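Local coordinates for carbohydrate binding module family 33 and 10 domain protein (Teredinibacter turnerae, PDB 6RW7) that is a copper-dependent lytic polysaccharide monooxygenase of family AA10 that probably binds cellulose and cleaves its chains oxidatively, at residues G15-D21 with N42-F48. Coordinates in Å, arbitrary orientation, origin at the centre of the assembly. Where two conformers were deposited one is given. Residues are numbered along the deposited sequence.
Sequences GAEQKPD and NSHWYNF
Helix 10-17 finishes in a wide, pi-type turn at 15-17, where G15 N donates to Q18 O at 2.8 Å; Q18 (phi/psi -94/134) and K19 (-116/141) are extended, and the chain turns at P20 and D21. Residues 42-48, 3-10 over 42-46 (W45 N to N42 O 3.3 Å, Y46 N to S43 O 3.1 Å), run the other way: CA of G15 is 5.1 Å from CA of F48, CA of P20 5.9 Å from CA of N42. G15 (141/-87) has to be glycine, since a CB would strike its preceding carbonyl and F48 CB.

Apolar packing starts there. F48 (chi1 p) lays a ring face over the G15-A16 backbone, G15 C to F48 CD2 being 3.4 Å; small A16 fits with CB 3.7 Å from F48 CE1. Rigid, compact P20 sets CG 3.5 Å from W45 CD1 (W45 chi1 m). Both segments lie between strands 3-6 and 52-54, corresponding to the L2 region of AA10 enzymes, which packs on the immunoglobulin-like beta-sandwich. There the flat, buried rings of W45 and F48 wedge among aromatics, meeting F32 and Y3 edge-to-face.

K19 (m, m, t, m) folds back: its long methylene chain puts CD 4.0 Å from the Y46 ring centroid, 21° off the normal, a CH-pi contact, while NZ donates to G15 O at 2.6 Å.

Y46 (chi1 m) thus offers K19 a face and, at its edge, D21 (chi1 p) a hydroxyl: Y46 OH donates to D21 OD1 at 2.6 Å. P20 CG lies 3.3 Å from N42 O, and P20 CB 3.4 Å from N42 OD1, which is hydrogen-bonded to R36.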
loop_
_atom_site.group_PDB
_atom_site.type_symbol
_atom_site.label_atom_id
_atom_site.label_comp_id
_atom_site.label_asym_id
_atom_site.label_seq_id
_atom_site.Cartn_x
_atom_site.Cartn_y
_atom_site.Cartn_z
ATOM N N GLY A 15 1.125 -11.106 6.193
ATOM C CA GLY A 15 0.549 -10.307 7.287
ATOM C C GLY A 15 -0.842 -10.798 7.587
ATOM O O GLY A 15 -1.007 -11.711 8.425
ATOM N N ALA A 16 -1.839 -10.275 6.888
ATOM C CA ALA A 16 -3.238 -10.641 7.184
ATOM C C ALA A 16 -3.436 -12.134 6.904
ATOM O O ALA A 16 -4.057 -12.823 7.723
ATOM C CB ALA A 16 -4.189 -9.772 6.407
ATOM N N GLU A 17 -2.946 -12.612 5.768
ATOM C CA GLU A 17 -3.160 -14.010 5.346
ATOM C C GLU A 17 -2.006 -14.880 5.845
ATOM O O GLU A 17 -2.218 -15.659 6.763
ATOM C CB GLU A 17 -3.318 -14.092 3.837
ATOM C CG GLU A 17 -4.591 -13.457 3.349
ATOM C CD GLU A 17 -4.778 -13.511 1.844
ATOM O OE1 GLU A 17 -4.160 -14.431 1.194
ATOM O OE2 GLU A 17 -5.530 -12.651 1.319
ATOM N N GLN A 18 -0.820 -14.760 5.279
ATOM C CA GLN A 18 0.294 -15.678 5.599
ATOM C C GLN A 18 1.141 -15.067 6.710
ATOM O O GLN A 18 1.482 -13.869 6.640
ATOM C CB GLN A 18 1.138 -15.967 4.363
ATOM C CG GLN A 18 0.356 -16.604 3.226
ATOM C CD GLN A 18 -0.132 -17.968 3.659
ATOM O OE1 GLN A 18 0.580 -18.717 4.345
ATOM N NE2 GLN A 18 -1.365 -18.287 3.310
ATOM N N LYS A 19 1.473 -15.892 7.704
ATOM C CA LYS A 19 2.394 -15.536 8.802
ATOM C C LYS A 19 3.623 -16.428 8.708
ATOM O O LYS A 19 3.519 -17.615 8.380
ATOM C CB LYS A 19 1.785 -15.774 10.182
ATOM C CG LYS A 19 0.413 -15.185 10.441
ATOM C CD LYS A 19 0.464 -13.704 10.523
ATOM C CE LYS A 19 -0.794 -13.133 11.133
ATOM N NZ LYS A 19 -1.948 -13.355 10.241
ATOM N N PRO A 20 4.816 -15.879 8.965
ATOM C CA PRO A 20 6.044 -16.614 8.678
ATOM C C PRO A 20 6.281 -17.816 9.598
ATOM O O PRO A 20 7.014 -18.737 9.211
ATOM C CB PRO A 20 7.141 -15.557 8.854
ATOM C CG PRO A 20 6.525 -14.542 9.799
ATOM C CD PRO A 20 5.063 -14.498 9.422
ATOM N N ASP A 21 5.664 -17.824 10.772
ATOM C CA ASP A 21 5.862 -18.941 11.729
ATOM C C ASP A 21 4.880 -20.085 11.420
ATOM O O ASP A 21 5.012 -21.147 12.052
ATOM C CB ASP A 21 5.865 -18.427 13.174
ATOM C CG ASP A 21 4.829 -17.371 13.542
ATOM O OD1 ASP A 21 4.275 -16.702 12.635
ATOM O OD2 ASP A 21 4.610 -17.198 14.752
ATOM N N ASN A 42 10.657 -12.499 12.369
ATOM C CA ASN A 42 9.348 -13.061 11.978
ATOM C C ASN A 42 8.209 -12.286 12.646
ATOM O O ASN A 42 7.145 -12.136 12.023
ATOM C CB ASN A 42 9.266 -14.534 12.344
ATOM C CG ASN A 42 9.860 -15.475 11.313
ATOM O OD1 ASN A 42 10.228 -15.078 10.217
ATOM N ND2 ASN A 42 9.825 -16.763 11.623
ATOM N N SER A 43 8.375 -11.891 13.900
ATOM C CA SER A 43 7.268 -11.271 14.660
ATOM C C SER A 43 6.867 -9.945 14.006
ATOM O O SER A 43 5.727 -9.503 14.201
ATOM C CB SER A 43 7.634 -11.093 16.097
ATOM O OG SER A 43 8.696 -10.168 16.206
ATOM N N HIS A 44 7.758 -9.326 13.244
ATOM C CA HIS A 44 7.463 -8.000 12.651
ATOM C C HIS A 44 6.236 -8.055 11.724
ATOM O O HIS A 44 5.531 -7.009 11.569
ATOM C CB HIS A 44 8.685 -7.466 11.911
ATOM C CG HIS A 44 9.796 -7.106 12.826
ATOM N ND1 HIS A 44 11.036 -6.747 12.363
ATOM C CD2 HIS A 44 9.842 -7.023 14.171
ATOM C CE1 HIS A 44 11.804 -6.441 13.397
ATOM N NE2 HIS A 44 11.094 -6.585 14.511
ATOM N N TRP A 45 5.994 -9.200 11.078
ATOM C CA TRP A 45 4.897 -9.342 10.081
ATOM C C TRP A 45 3.539 -9.290 10.783
ATOM O O TRP A 45 2.521 -9.046 10.128
ATOM C CB TRP A 45 5.057 -10.618 9.263
ATOM C CG TRP A 45 6.340 -10.713 8.512
ATOM C CD1 TRP A 45 7.501 -11.275 8.946
ATOM C CD2 TRP A 45 6.580 -10.277 7.159
ATOM N NE1 TRP A 45 8.468 -11.166 7.984
ATOM C CE2 TRP A 45 7.926 -10.579 6.870
ATOM C CE3 TRP A 45 5.813 -9.650 6.172
ATOM C CZ2 TRP A 45 8.507 -10.308 5.640
ATOM C CZ3 TRP A 45 6.376 -9.409 4.940
ATOM C CH2 TRP A 45 7.722 -9.687 4.692
ATOM N N TYR A 46 3.506 -9.480 12.097
ATOM C CA TYR A 46 2.256 -9.332 12.879
ATOM C C TYR A 46 1.830 -7.862 12.923
ATOM O O TYR A 46 0.662 -7.591 13.200
ATOM C CB TYR A 46 2.393 -9.981 14.258
ATOM C CG TYR A 46 2.366 -11.483 14.158
ATOM C CD1 TYR A 46 3.459 -12.202 13.689
ATOM C CD2 TYR A 46 1.201 -12.181 14.409
ATOM C CE1 TYR A 46 3.411 -13.583 13.537
ATOM C CE2 TYR A 46 1.145 -13.558 14.292
ATOM C CZ TYR A 46 2.248 -14.266 13.847
ATOM O OH TYR A 46 2.183 -15.634 13.722
ATOM N N ASN A 47 2.741 -6.930 12.650
ATOM C CA ASN A 47 2.442 -5.473 12.602
ATOM C C ASN A 47 2.146 -5.024 11.168
ATOM O O ASN A 47 2.465 -3.892 10.803
ATOM C CB ASN A 47 3.583 -4.659 13.230
ATOM C CG ASN A 47 3.203 -4.099 14.576
ATOM O OD1 ASN A 47 4.021 -4.108 15.511
ATOM N ND2 ASN A 47 1.991 -3.625 14.685
ATOM N N PHE A 48 1.462 -5.872 10.407
ATOM C CA PHE A 48 1.168 -5.591 8.989
ATOM C C PHE A 48 0.239 -4.382 8.873
ATOM O O PHE A 48 0.151 -3.757 7.807
ATOM C CB PHE A 48 0.528 -6.799 8.319
ATOM C CG PHE A 48 -0.740 -7.326 8.924
ATOM C CD1 PHE A 48 -1.971 -6.850 8.516
ATOM C CD2 PHE A 48 -0.715 -8.335 9.866
ATOM C CE1 PHE A 48 -3.148 -7.386 9.022
ATOM C CE2 PHE A 48 -1.889 -8.869 10.368
ATOM C CZ PHE A 48 -3.100 -8.386 9.959
#